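Local coordinates for protein DNA polymerase III subunit beta (PDB 4TSZ) that forms a dimeric ring around DNA that tethers DNA polymerase and other proteins to it and makes replication processive, at residues E[127-132]-E[166-171]; E[134-139]-E[214-219]; E[159-164]-E[200-205]; E[193-198]-E[218-223]. All coordinates share one frame; numbering follows the deposited sequence.

Interaction 1: residues E[127-132]-E[166-171]; sequences LNFSIA and GTLRSV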
loop_
_atom_site.group_PDB
_atom_site.type_symbol
_atom_site.label_atom_id
_atom_site.label_comp_id
_atom_site.label_asym_id
_atom_site.label_seq_id
_atom_site.Cartn_x
_atom_site.Cartn_y
_atom_site.Cartn_z
ATOM N N LEU E 127 3.247 40.204 -3.754
ATOM C CA LEU E 127 2.725 40.146 -2.401
ATOM C C LEU E 127 3.511 39.149 -1.562
ATOM O O LEU E 127 3.869 38.083 -2.047
ATOM C CB LEU E 127 1.235 39.734 -2.444
ATOM C CG LEU E 127 0.450 39.969 -1.157
ATOM C CD1 LEU E 127 -0.228 41.337 -1.156
ATOM C CD2 LEU E 127 -0.540 38.862 -0.926
ATOM N N ASN E 128 3.778 39.499 -0.305
ATOM C CA ASN E 128 4.443 38.611 0.638
ATOM C C ASN E 128 3.891 38.751 2.040
ATOM O O ASN E 128 3.692 39.865 2.528
ATOM C CB ASN E 128 5.977 38.634 0.569
ATOM C CG ASN E 128 6.678 39.962 0.704
ATOM O OD1 ASN E 128 6.226 40.907 1.363
ATOM N ND2 ASN E 128 7.881 40.006 0.169
ATOM N N PHE E 129 3.574 37.610 2.654
ATOM C CA PHE E 129 2.977 37.556 3.984
ATOM C C PHE E 129 3.389 36.288 4.713
ATOM O O PHE E 129 3.814 35.319 4.084
ATOM C CB PHE E 129 1.434 37.623 3.867
ATOM C CG PHE E 129 0.789 36.481 3.105
ATOM C CD1 PHE E 129 0.594 36.562 1.728
ATOM C CD2 PHE E 129 0.360 35.338 3.764
ATOM C CE1 PHE E 129 -0.000 35.506 1.023
ATOM C CE2 PHE E 129 -0.225 34.279 3.059
ATOM C CZ PHE E 129 -0.415 34.376 1.695
ATOM N N SER E 130 3.226 36.291 6.039
ATOM C CA SER E 130 3.493 35.138 6.888
ATOM C C SER E 130 2.153 34.575 7.371
ATOM O O SER E 130 1.207 35.335 7.594
ATOM C CB SER E 130 4.375 35.533 8.066
ATOM O OG SER E 130 5.100 34.406 8.527
ATOM N N ILE E 131 2.064 33.253 7.500
ATOM C CA ILE E 131 0.843 32.568 7.927
ATOM C C ILE E 131 1.164 31.270 8.679
ATOM O O ILE E 131 2.182 30.637 8.407
ATOM C CB ILE E 131 -0.145 32.349 6.720
ATOM C CG1 ILE E 131 -1.575 31.989 7.199
ATOM C CG2 ILE E 131 0.405 31.367 5.647
ATOM C CD1 ILE E 131 -2.628 31.734 6.118
ATOM N N ALA E 132 0.288 30.872 9.615
ATOM C CA ALA E 132 0.406 29.609 10.344
ATOM C C ALA E 132 0.323 28.472 9.316
ATOM O O ALA E 132 -0.534 28.519 8.426
ATOM C CB ALA E 132 -0.733 29.479 11.341
ATOM N N GLY E 166 -8.306 40.939 3.214
ATOM C CA GLY E 166 -7.340 40.487 4.206
ATOM C C GLY E 166 -7.453 38.979 4.335
ATOM O O GLY E 166 -6.634 38.327 4.990
ATOM N N THR E 167 -8.486 38.423 3.679
ATOM C CA THR E 167 -8.843 37.011 3.649
ATOM C C THR E 167 -8.006 36.249 2.618
ATOM O O THR E 167 -7.768 36.740 1.515
ATOM C CB THR E 167 -10.361 36.891 3.348
ATOM O OG1 THR E 167 -11.107 37.569 4.362
ATOM C CG2 THR E 167 -10.846 35.453 3.244
ATOM N N LEU E 168 -7.573 35.038 2.994
ATOM C CA LEU E 168 -6.905 34.105 2.104
ATOM C C LEU E 168 -7.938 33.026 1.817
ATOM O O LEU E 168 -8.553 32.492 2.743
ATOM C CB LEU E 168 -5.608 33.516 2.693
ATOM C CG LEU E 168 -4.819 32.543 1.795
ATOM C CD1 LEU E 168 -4.425 33.170 0.456
ATOM C CD2 LEU E 168 -3.585 32.041 2.503
ATOM N N ARG E 169 -8.167 32.753 0.531
ATOM C CA ARG E 169 -9.162 31.803 0.081
ATOM C C ARG E 169 -8.601 30.822 -0.933
ATOM O O ARG E 169 -7.834 31.210 -1.812
ATOM C CB ARG E 169 -10.372 32.567 -0.498
ATOM C CG ARG E 169 -11.387 31.713 -1.264
ATOM C CD ARG E 169 -12.494 32.542 -1.852
ATOM N NE ARG E 169 -13.367 33.074 -0.809
ATOM C CZ ARG E 169 -14.405 33.873 -1.030
ATOM N NH1 ARG E 169 -14.726 34.229 -2.267
ATOM N NH2 ARG E 169 -15.145 34.301 -0.018
ATOM N N SER E 170 -9.010 29.553 -0.811
ATOM C CA SER E 170 -8.669 28.504 -1.753
ATOM C C SER E 170 -9.937 28.116 -2.497
ATOM O O SER E 170 -11.006 28.055 -1.887
ATOM C CB SER E 170 -8.064 27.298 -1.041
ATOM O OG SER E 170 -8.937 26.779 -0.050
ATOM N N VAL E 171 -9.832 27.913 -3.823
ATOM C CA VAL E 171 -10.946 27.469 -4.671
ATOM C C VAL E 171 -10.424 26.353 -5.590
ATOM O O VAL E 171 -9.366 26.501 -6.203
ATOM C CB VAL E 171 -11.695 28.588 -5.475
ATOM C CG1 VAL E 171 -12.945 28.025 -6.162
ATOM C CG2 VAL E 171 -12.070 29.780 -4.594
#
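Phe-129 and Ile-131, two residues apart on strand 125-132, both meet Leu-168. The first touch comes from the far end of the Phe-129 ring. Its CZ lies 4.0 Å from Leu-168 CD2, and CE2 of the same ring is almost as near. The methyl approaches the ring obliquely, and the two side chains cross at about a right angle. Phe-129 has its CG between the backbone N and the carbonyl carbon (chi1 62°), which sends the ring across toward the other strand. Further along, Ile-131 is fully extended. Its CG1 is anti to the backbone N (chi1 -164°) and CD1 continues the line. That tip reaches Leu-168 CD2 at 3.8 Å. One methyl group thus serves both partners, and the contact is purely apolar. It joins two different sheets. Strand 125-132 is an outermost strand of its sheet within the chain and pairs with strand 215-221. Strand 167-173 lies inside the other sheet, between strands 158-164 and 177-184. Val-163 of strand 158-164 touches both Leu-127 and Leu-168. Helix 133-141 begins directly after Ala-132, which sits at its N-cap position.

Interaction 2: residues E[134-139]-E[214-219]; sequences SKLRRL and GEVGIV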
loop_
_atom_site.group_PDB
_atom_site.type_symbol
_atom_site.label_atom_id
_atom_site.label_comp_id
_atom_site.label_asym_id
_atom_site.label_seq_id
_atom_site.Cartn_x
_atom_site.Cartn_y
_atom_site.Cartn_z
ATOM N N SER E 134 -0.618 25.440 9.711
ATOM C CA SER E 134 -1.888 24.788 10.014
ATOM C C SER E 134 -3.061 25.418 9.235
ATOM O O SER E 134 -3.929 24.685 8.752
ATOM C CB SER E 134 -2.147 24.888 11.522
ATOM O OG SER E 134 -3.442 24.464 11.915
ATOM N N LYS E 135 -3.102 26.772 9.155
ATOM C CA LYS E 135 -4.153 27.524 8.461
ATOM C C LYS E 135 -4.052 27.329 6.952
ATOM O O LYS E 135 -5.078 27.123 6.294
ATOM C CB LYS E 135 -4.104 29.019 8.810
ATOM C CG LYS E 135 -4.546 29.343 10.222
ATOM C CD LYS E 135 -4.503 30.839 10.474
ATOM C CE LYS E 135 -4.872 31.181 11.895
ATOM N NZ LYS E 135 -4.972 32.647 12.089
ATOM N N LEU E 136 -2.820 27.369 6.403
ATOM C CA LEU E 136 -2.613 27.153 4.973
ATOM C C LEU E 136 -2.927 25.710 4.577
ATOM O O LEU E 136 -3.585 25.499 3.558
ATOM C CB LEU E 136 -1.198 27.562 4.529
ATOM C CG LEU E 136 -0.869 27.413 3.034
ATOM C CD1 LEU E 136 -1.852 28.187 2.149
ATOM C CD2 LEU E 136 0.550 27.839 2.754
ATOM N N ARG E 137 -2.475 24.726 5.388
ATOM C CA ARG E 137 -2.739 23.310 5.151
ATOM C C ARG E 137 -4.253 23.025 5.133
ATOM O O ARG E 137 -4.704 22.274 4.266
ATOM C CB ARG E 137 -2.021 22.406 6.175
ATOM C CG ARG E 137 -1.835 21.001 5.624
ATOM C CD ARG E 137 -1.476 19.956 6.647
ATOM N NE ARG E 137 -1.577 18.629 6.038
ATOM C CZ ARG E 137 -0.648 17.685 6.125
ATOM N NH1 ARG E 137 0.466 17.900 6.817
ATOM N NH2 ARG E 137 -0.828 16.514 5.528
ATOM N N ARG E 138 -5.021 23.637 6.075
ATOM C CA ARG E 138 -6.485 23.551 6.179
ATOM C C ARG E 138 -7.132 24.007 4.861
ATOM O O ARG E 138 -7.981 23.300 4.340
ATOM C CB ARG E 138 -7.001 24.413 7.348
ATOM C CG ARG E 138 -8.523 24.358 7.573
ATOM C CD ARG E 138 -9.009 25.423 8.560
ATOM N NE ARG E 138 -10.342 25.122 9.117
ATOM C CZ ARG E 138 -11.489 25.707 8.749
ATOM N NH1 ARG E 138 -11.494 26.647 7.813
ATOM N NH2 ARG E 138 -12.635 25.358 9.321
ATOM N N LEU E 139 -6.706 25.165 4.308
ATOM C CA LEU E 139 -7.230 25.697 3.041
ATOM C C LEU E 139 -7.061 24.707 1.893
ATOM O O LEU E 139 -8.003 24.505 1.118
ATOM C CB LEU E 139 -6.583 27.043 2.677
ATOM C CG LEU E 139 -6.916 28.246 3.560
ATOM C CD1 LEU E 139 -6.139 29.445 3.119
ATOM C CD2 LEU E 139 -8.401 28.594 3.519
ATOM N N GLY E 214 4.174 25.692 13.735
ATOM C CA GLY E 214 4.988 26.495 12.822
ATOM C C GLY E 214 4.326 27.533 11.940
ATOM O O GLY E 214 3.105 27.534 11.739
ATOM N N GLU E 215 5.176 28.414 11.386
ATOM C CA GLU E 215 4.813 29.504 10.494
ATOM C C GLU E 215 5.444 29.279 9.113
ATOM O O GLU E 215 6.491 28.631 9.000
ATOM C CB GLU E 215 5.323 30.827 11.083
ATOM C CG GLU E 215 4.461 32.032 10.745
ATOM C CD GLU E 215 3.295 32.347 11.667
ATOM O OE1 GLU E 215 2.912 31.478 12.486
ATOM O OE2 GLU E 215 2.743 33.465 11.545
ATOM N N VAL E 216 4.807 29.821 8.071
ATOM C CA VAL E 216 5.302 29.755 6.696
ATOM C C VAL E 216 5.253 31.148 6.045
ATOM O O VAL E 216 4.248 31.850 6.148
ATOM C CB VAL E 216 4.639 28.624 5.844
ATOM C CG1 VAL E 216 3.123 28.801 5.717
ATOM C CG2 VAL E 216 5.300 28.478 4.469
ATOM N N GLY E 217 6.362 31.537 5.431
ATOM C CA GLY E 217 6.461 32.781 4.691
ATOM C C GLY E 217 6.032 32.519 3.262
ATOM O O GLY E 217 6.554 31.603 2.623
ATOM N N ILE E 218 5.058 33.295 2.762
ATOM C CA ILE E 218 4.539 33.143 1.400
ATOM C C ILE E 218 4.903 34.336 0.534
ATOM O O ILE E 218 4.775 35.481 0.976
ATOM C CB ILE E 218 2.997 32.879 1.378
ATOM C CG1 ILE E 218 2.599 31.604 2.172
ATOM C CG2 ILE E 218 2.408 32.877 -0.055
ATOM C CD1 ILE E 218 3.145 30.265 1.664
ATOM N N VAL E 219 5.329 34.063 -0.712
ATOM C CA VAL E 219 5.606 35.089 -1.708
ATOM C C VAL E 219 4.770 34.733 -2.931
ATOM O O VAL E 219 4.867 33.621 -3.461
ATOM C CB VAL E 219 7.118 35.283 -2.069
ATOM C CG1 VAL E 219 7.297 36.324 -3.180
ATOM C CG2 VAL E 219 7.948 35.661 -0.840
HETATM O O HOH W 1 0.863 25.946 12.380
#
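Leu-136 of helix 133-141 lays one methyl, CD2, against two residues of strand 215-221. The closer partner is Ile-218, whose CD1 is 3.7 Å from Leu-136 CD2. These two side chains reach toward each other, tip to tip. The second partner is Val-216, with CG1 at 4.0 Å from Leu-136 CD2. Here the side chains cross at about a right angle. The Leu-136 CG stands anti to the backbone N (chi1 -179°), and this carries the branched end away from the helix and onto the strand. All three residues are buried. A polar link lies beside this apolar core, at the start of the helix. A water accepts a hydrogen bond of 3.1 Å from Ser-134 N and lies 2.8 Å from Gly-214 O, within hydrogen-bonding distance. It can bridge the first turn of the helix to the beginning of the strand. Further out, Leu-209 touches both Leu-136 and Val-216. Ala-227 of strand 224-228 packs on Val-216 and Ile-218. The strand is also tied to the residue just before the helix segment, since Gln-133 NE2 bonds to Glu-215 O. At the other end of the segment, Leu-139 O receives hydrogen bonds from Ser-170 OG and Thr-143 OG1. The arrangement is a helix packed on the face of a beta sheet. It is characteristic of the domains of bacterial beta subunits, in which the helices line the inside of the ring and the sheets form its outer layer.

Interaction 3: residues E[159-164]-E[200-205]; sequences MLLEVN and KGILEL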
loop_
_atom_site.group_PDB
_atom_site.type_symbol
_atom_site.label_atom_id
_atom_site.label_comp_id
_atom_site.label_asym_id
_atom_site.label_seq_id
_atom_site.Cartn_x
_atom_site.Cartn_y
_atom_site.Cartn_z
ATOM N N MET E 159 -5.258 24.645 -7.996
ATOM C CA MET E 159 -5.999 25.365 -6.973
ATOM C C MET E 159 -5.804 26.850 -7.041
ATOM O O MET E 159 -4.672 27.334 -7.108
ATOM C CB MET E 159 -5.581 24.841 -5.586
ATOM C CG MET E 159 -6.398 25.403 -4.419
ATOM S SD MET E 159 -5.874 24.685 -2.858
ATOM C CE MET E 159 -6.379 22.991 -3.097
ATOM N N LEU E 160 -6.922 27.579 -6.973
ATOM C CA LEU E 160 -6.897 29.029 -6.890
ATOM C C LEU E 160 -6.578 29.396 -5.438
ATOM O O LEU E 160 -7.156 28.822 -4.512
ATOM C CB LEU E 160 -8.247 29.662 -7.307
ATOM C CG LEU E 160 -8.377 31.192 -7.087
ATOM C CD1 LEU E 160 -7.549 31.973 -8.095
ATOM C CD2 LEU E 160 -9.814 31.645 -7.126
ATOM N N LEU E 161 -5.612 30.293 -5.252
ATOM C CA LEU E 161 -5.261 30.893 -3.967
ATOM C C LEU E 161 -5.498 32.374 -4.192
ATOM O O LEU E 161 -4.935 32.960 -5.121
ATOM C CB LEU E 161 -3.824 30.595 -3.495
ATOM C CG LEU E 161 -3.489 29.158 -3.110
ATOM C CD1 LEU E 161 -2.055 29.045 -2.649
ATOM C CD2 LEU E 161 -4.428 28.620 -2.028
ATOM N N GLU E 162 -6.429 32.943 -3.426
ATOM C CA GLU E 162 -6.855 34.321 -3.593
ATOM C C GLU E 162 -6.746 35.140 -2.311
ATOM O O GLU E 162 -7.189 34.695 -1.252
ATOM C CB GLU E 162 -8.295 34.324 -4.138
ATOM C CG GLU E 162 -8.924 35.680 -4.371
ATOM C CD GLU E 162 -10.426 35.585 -4.548
ATOM O OE1 GLU E 162 -10.876 35.319 -5.686
ATOM O OE2 GLU E 162 -11.150 35.708 -3.536
ATOM N N VAL E 163 -6.145 36.338 -2.413
ATOM C CA VAL E 163 -6.065 37.281 -1.299
ATOM C C VAL E 163 -7.007 38.431 -1.633
ATOM O O VAL E 163 -6.911 39.007 -2.719
ATOM C CB VAL E 163 -4.645 37.728 -0.837
ATOM C CG1 VAL E 163 -3.707 36.540 -0.664
ATOM C CG2 VAL E 163 -4.033 38.762 -1.768
ATOM N N ASN E 164 -7.978 38.698 -0.752
ATOM C CA ASN E 164 -8.978 39.741 -0.972
ATOM C C ASN E 164 -9.453 40.298 0.362
ATOM O O ASN E 164 -9.936 39.540 1.207
ATOM C CB ASN E 164 -10.150 39.193 -1.809
ATOM C CG ASN E 164 -11.079 40.246 -2.357
ATOM O OD1 ASN E 164 -10.665 41.318 -2.827
ATOM N ND2 ASN E 164 -12.365 39.948 -2.333
ATOM N N LYS E 200 -0.182 19.080 -8.756
ATOM C CA LYS E 200 0.960 18.344 -8.193
ATOM C C LYS E 200 1.705 19.174 -7.132
ATOM O O LYS E 200 2.001 18.644 -6.055
ATOM C CB LYS E 200 1.907 17.844 -9.303
ATOM C CG LYS E 200 2.913 16.793 -8.844
ATOM C CD LYS E 200 3.673 16.173 -10.026
ATOM C CE LYS E 200 4.657 15.120 -9.571
ATOM N NZ LYS E 200 5.403 14.545 -10.718
ATOM N N GLY E 201 1.952 20.454 -7.447
ATOM C CA GLY E 201 2.623 21.412 -6.572
ATOM C C GLY E 201 1.884 21.683 -5.278
ATOM O O GLY E 201 2.486 21.616 -4.200
ATOM N N ILE E 202 0.578 21.994 -5.375
ATOM C CA ILE E 202 -0.243 22.288 -4.192
ATOM C C ILE E 202 -0.371 21.090 -3.232
ATOM O O ILE E 202 -0.322 21.282 -2.016
ATOM C CB ILE E 202 -1.600 22.990 -4.537
ATOM C CG1 ILE E 202 -2.138 23.805 -3.354
ATOM C CG2 ILE E 202 -2.649 22.016 -5.068
ATOM C CD1 ILE E 202 -1.425 25.161 -3.112
ATOM N N LEU E 203 -0.487 19.863 -3.776
ATOM C CA LEU E 203 -0.579 18.648 -2.973
ATOM C C LEU E 203 0.746 18.374 -2.261
ATOM O O LEU E 203 0.736 17.937 -1.111
ATOM C CB LEU E 203 -1.023 17.431 -3.803
ATOM C CG LEU E 203 -2.439 17.461 -4.378
ATOM C CD1 LEU E 203 -2.568 16.454 -5.485
ATOM C CD2 LEU E 203 -3.509 17.262 -3.303
ATOM N N GLU E 204 1.872 18.661 -2.933
ATOM C CA GLU E 204 3.209 18.520 -2.365
ATOM C C GLU E 204 3.358 19.495 -1.200
ATOM O O GLU E 204 3.756 19.069 -0.117
ATOM C CB GLU E 204 4.297 18.784 -3.429
ATOM C CG GLU E 204 5.725 18.530 -2.952
ATOM C CD GLU E 204 5.988 17.156 -2.359
ATOM O OE1 GLU E 204 5.643 16.146 -3.015
ATOM O OE2 GLU E 204 6.511 17.091 -1.222
ATOM N N LEU E 205 3.001 20.790 -1.424
ATOM C CA LEU E 205 3.062 21.839 -0.412
ATOM C C LEU E 205 2.275 21.463 0.857
ATOM O O LEU E 205 2.820 21.597 1.958
ATOM C CB LEU E 205 2.593 23.196 -0.977
ATOM C CG LEU E 205 2.576 24.384 0.000
ATOM C CD1 LEU E 205 3.958 24.636 0.623
ATOM C CD2 LEU E 205 2.035 25.640 -0.669
#
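Ile-202 of helix 199-208 packs on Met-159 and Leu-161 of strand 158-164. This is helix-on-sheet packing inside the central domain of the beta subunit. Ile-202 uses three carbons, and each has its own neighbour. Its CG1 is anti to the backbone N (chi1 -155°), while CG2 stands between the backbone N and the carbonyl carbon. With this torsion both branches from CB face Met-159, each at a different point along its chain. CG1 lies 3.9 Å from Met-159 SD, and CG2 lies 4.1 Å from Met-159 CB. Met-159 runs straight out from its backbone as far as the sulfur and bends only at the last torsion (chi3 -67°). Its chain crosses that of Ile-202 at about a right angle. Leu-161 points the same way from the strand, two residues on. With CG opposite the carbonyl carbon (chi1 -68°), its CD1 is carried out to the helix. All three residues are buried, and the contact is apolar throughout. Around it, Met-147 touches Ile-202, Thr-143 touches Met-159, and Ile-225 of strand 224-228 touches Leu-161. The outer end of Ile-202 meets Leu-161 tip to tip, with CD1 of the isoleucine 4.0 Å from CD1 of the leucine.

Interaction 4: residues E[193-198]-E[218-223]; sequences HQVIVP and IVLGQH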
loop_
_atom_site.group_PDB
_atom_site.type_symbol
_atom_site.label_atom_id
_atom_site.label_comp_id
_atom_site.label_asym_id
_atom_site.label_seq_id
_atom_site.Cartn_x
_atom_site.Cartn_y
_atom_site.Cartn_z
ATOM N N HIS E 193 -5.874 39.683 -5.318
ATOM C CA HIS E 193 -4.775 38.983 -5.975
ATOM C C HIS E 193 -5.067 37.484 -6.072
ATOM O O HIS E 193 -5.430 36.861 -5.076
ATOM C CB HIS E 193 -3.432 39.275 -5.286
ATOM C CG HIS E 193 -2.258 39.056 -6.184
ATOM N ND1 HIS E 193 -1.727 37.792 -6.384
ATOM C CD2 HIS E 193 -1.562 39.944 -6.932
ATOM C CE1 HIS E 193 -0.729 37.951 -7.238
ATOM N NE2 HIS E 193 -0.588 39.228 -7.595
ATOM N N GLN E 194 -4.940 36.924 -7.286
ATOM C CA GLN E 194 -5.204 35.513 -7.571
ATOM C C GLN E 194 -4.001 34.817 -8.195
ATOM O O GLN E 194 -3.316 35.388 -9.046
ATOM C CB GLN E 194 -6.381 35.377 -8.545
ATOM C CG GLN E 194 -7.735 35.815 -8.015
ATOM C CD GLN E 194 -8.863 35.405 -8.942
ATOM O OE1 GLN E 194 -8.698 35.231 -10.167
ATOM N NE2 GLN E 194 -10.050 35.232 -8.378
ATOM N N VAL E 195 -3.766 33.564 -7.784
ATOM C CA VAL E 195 -2.737 32.671 -8.336
ATOM C C VAL E 195 -3.348 31.271 -8.504
ATOM O O VAL E 195 -4.163 30.861 -7.676
ATOM C CB VAL E 195 -1.365 32.629 -7.564
ATOM C CG1 VAL E 195 -0.695 34.005 -7.489
ATOM C CG2 VAL E 195 -1.484 32.000 -6.179
ATOM N N ILE E 196 -2.977 30.549 -9.573
ATOM C CA ILE E 196 -3.426 29.168 -9.741
ATOM C C ILE E 196 -2.201 28.288 -9.555
ATOM O O ILE E 196 -1.271 28.348 -10.357
ATOM C CB ILE E 196 -4.195 28.838 -11.054
ATOM C CG1 ILE E 196 -5.311 29.863 -11.371
ATOM C CG2 ILE E 196 -4.740 27.377 -10.999
ATOM C CD1 ILE E 196 -5.787 29.844 -12.854
ATOM N N VAL E 197 -2.188 27.500 -8.481
ATOM C CA VAL E 197 -1.091 26.586 -8.185
ATOM C C VAL E 197 -1.400 25.222 -8.836
ATOM O O VAL E 197 -2.472 24.669 -8.560
ATOM C CB VAL E 197 -0.807 26.471 -6.670
ATOM C CG1 VAL E 197 0.449 25.637 -6.404
ATOM C CG2 VAL E 197 -0.671 27.854 -6.035
ATOM N N PRO E 198 -0.482 24.669 -9.685
ATOM C CA PRO E 198 -0.738 23.341 -10.299
ATOM C C PRO E 198 -1.025 22.270 -9.259
ATOM O O PRO E 198 -0.482 22.330 -8.150
ATOM C CB PRO E 198 0.557 23.039 -11.077
ATOM C CG PRO E 198 1.200 24.393 -11.299
ATOM C CD PRO E 198 0.829 25.217 -10.100
ATOM N N ILE E 218 5.058 33.295 2.762
ATOM C CA ILE E 218 4.539 33.143 1.400
ATOM C C ILE E 218 4.903 34.336 0.534
ATOM O O ILE E 218 4.775 35.481 0.976
ATOM C CB ILE E 218 2.997 32.879 1.378
ATOM C CG1 ILE E 218 2.599 31.604 2.172
ATOM C CG2 ILE E 218 2.408 32.877 -0.055
ATOM C CD1 ILE E 218 3.145 30.265 1.664
ATOM N N VAL E 219 5.329 34.063 -0.712
ATOM C CA VAL E 219 5.606 35.089 -1.708
ATOM C C VAL E 219 4.770 34.733 -2.931
ATOM O O VAL E 219 4.867 33.621 -3.461
ATOM C CB VAL E 219 7.118 35.283 -2.069
ATOM C CG1 VAL E 219 7.297 36.324 -3.180
ATOM C CG2 VAL E 219 7.948 35.661 -0.840
ATOM N N LEU E 220 3.939 35.679 -3.360
ATOM C CA LEU E 220 3.134 35.539 -4.563
ATOM C C LEU E 220 3.772 36.405 -5.638
ATOM O O LEU E 220 3.912 37.616 -5.450
ATOM C CB LEU E 220 1.659 35.948 -4.336
ATOM C CG LEU E 220 0.833 35.150 -3.310
ATOM C CD1 LEU E 220 -0.621 35.586 -3.337
ATOM C CD2 LEU E 220 0.928 33.625 -3.543
ATOM N N GLY E 221 4.215 35.761 -6.709
ATOM C CA GLY E 221 4.808 36.423 -7.865
ATOM C C GLY E 221 3.880 36.299 -9.051
ATOM O O GLY E 221 2.850 35.628 -8.954
ATOM N N GLN E 222 4.224 36.927 -10.177
ATOM C CA GLN E 222 3.395 36.864 -11.386
ATOM C C GLN E 222 3.368 35.459 -12.009
ATOM O O GLN E 222 2.344 35.066 -12.568
ATOM C CB GLN E 222 3.826 37.919 -12.414
ATOM N N HIS E 223 4.470 34.698 -11.892
ATOM C CA HIS E 223 4.582 33.350 -12.458
ATOM C C HIS E 223 5.030 32.277 -11.458
ATOM O O HIS E 223 5.250 31.127 -11.850
ATOM C CB HIS E 223 5.488 33.360 -13.708
ATOM C CG HIS E 223 5.060 34.339 -14.757
ATOM N ND1 HIS E 223 3.845 34.219 -15.415
ATOM C CD2 HIS E 223 5.691 35.445 -15.207
ATOM C CE1 HIS E 223 3.777 35.254 -16.236
ATOM N NE2 HIS E 223 4.868 36.014 -16.154
#
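Leu-220 N is hydrogen-bonded to Leu-127 O, which fixes the backbone of the leucine whose side chain meets His-193 and Val-195. The two methyls of Leu-220 divide the work. CD1 goes to the histidine, 3.9 Å from His-193 ND1. CD2 goes to the valine, also 3.9 Å from Val-195 CG2. Leu-220 holds its CG anti to the carbonyl carbon, beside the backbone N (chi1 -62°). From there the fork of the side chain opens over both residues. The histidine and leucine side chains slide past each other in opposite directions, and CD1 approaches the ring obliquely. His-193 ND1 is buried by this contact and has no partner anywhere in the model. Val-195 crosses Leu-220 at a slant. Its other methyl, CG1, comes to 4.2 Å from Gly-221 O, a loose van der Waals approach to the backbone. The strand segments run nearly perpendicular, at 95° between their N-to-C directions, and their axes come within 8.3 Å. The two strands belong to different sheets, and the contact between them is made mainly by side chains. Strand 193-198 is an outermost strand of one sheet within the chain and pairs with strand 158-164. Strand 215-221 lies in the other sheet, between strands 125-132 and 224-228. Ile-225 of strand 224-228 also touches Leu-220, and Leu-238 in a loop touches Val-195. Helix 199-208 follows directly after Pro-198, its N-cap residue.

In the fold
All four interactions lie in the central domain, with centres 8 to 14 Å apart. Interactions 1 and 4 join its two sheets, each of which continues into a neighbouring domain. Interactions 2 and 3 pack helices 133-141 and 199-208 on strands of these sheets. Interactions 2 and 4 share Ile-218 and Val-219 on strand 215-221. Strand 125-132 of interaction 1 pairs with that strand, and strand 158-164 of interaction 3 pairs with strand 193-198 of interaction 4. Along the chain, interaction 3 is nested within interaction 2, and interaction 1 closes before interaction 4 opens. Together they contribute to the packed interior between the sheets and helices of this part of the ring.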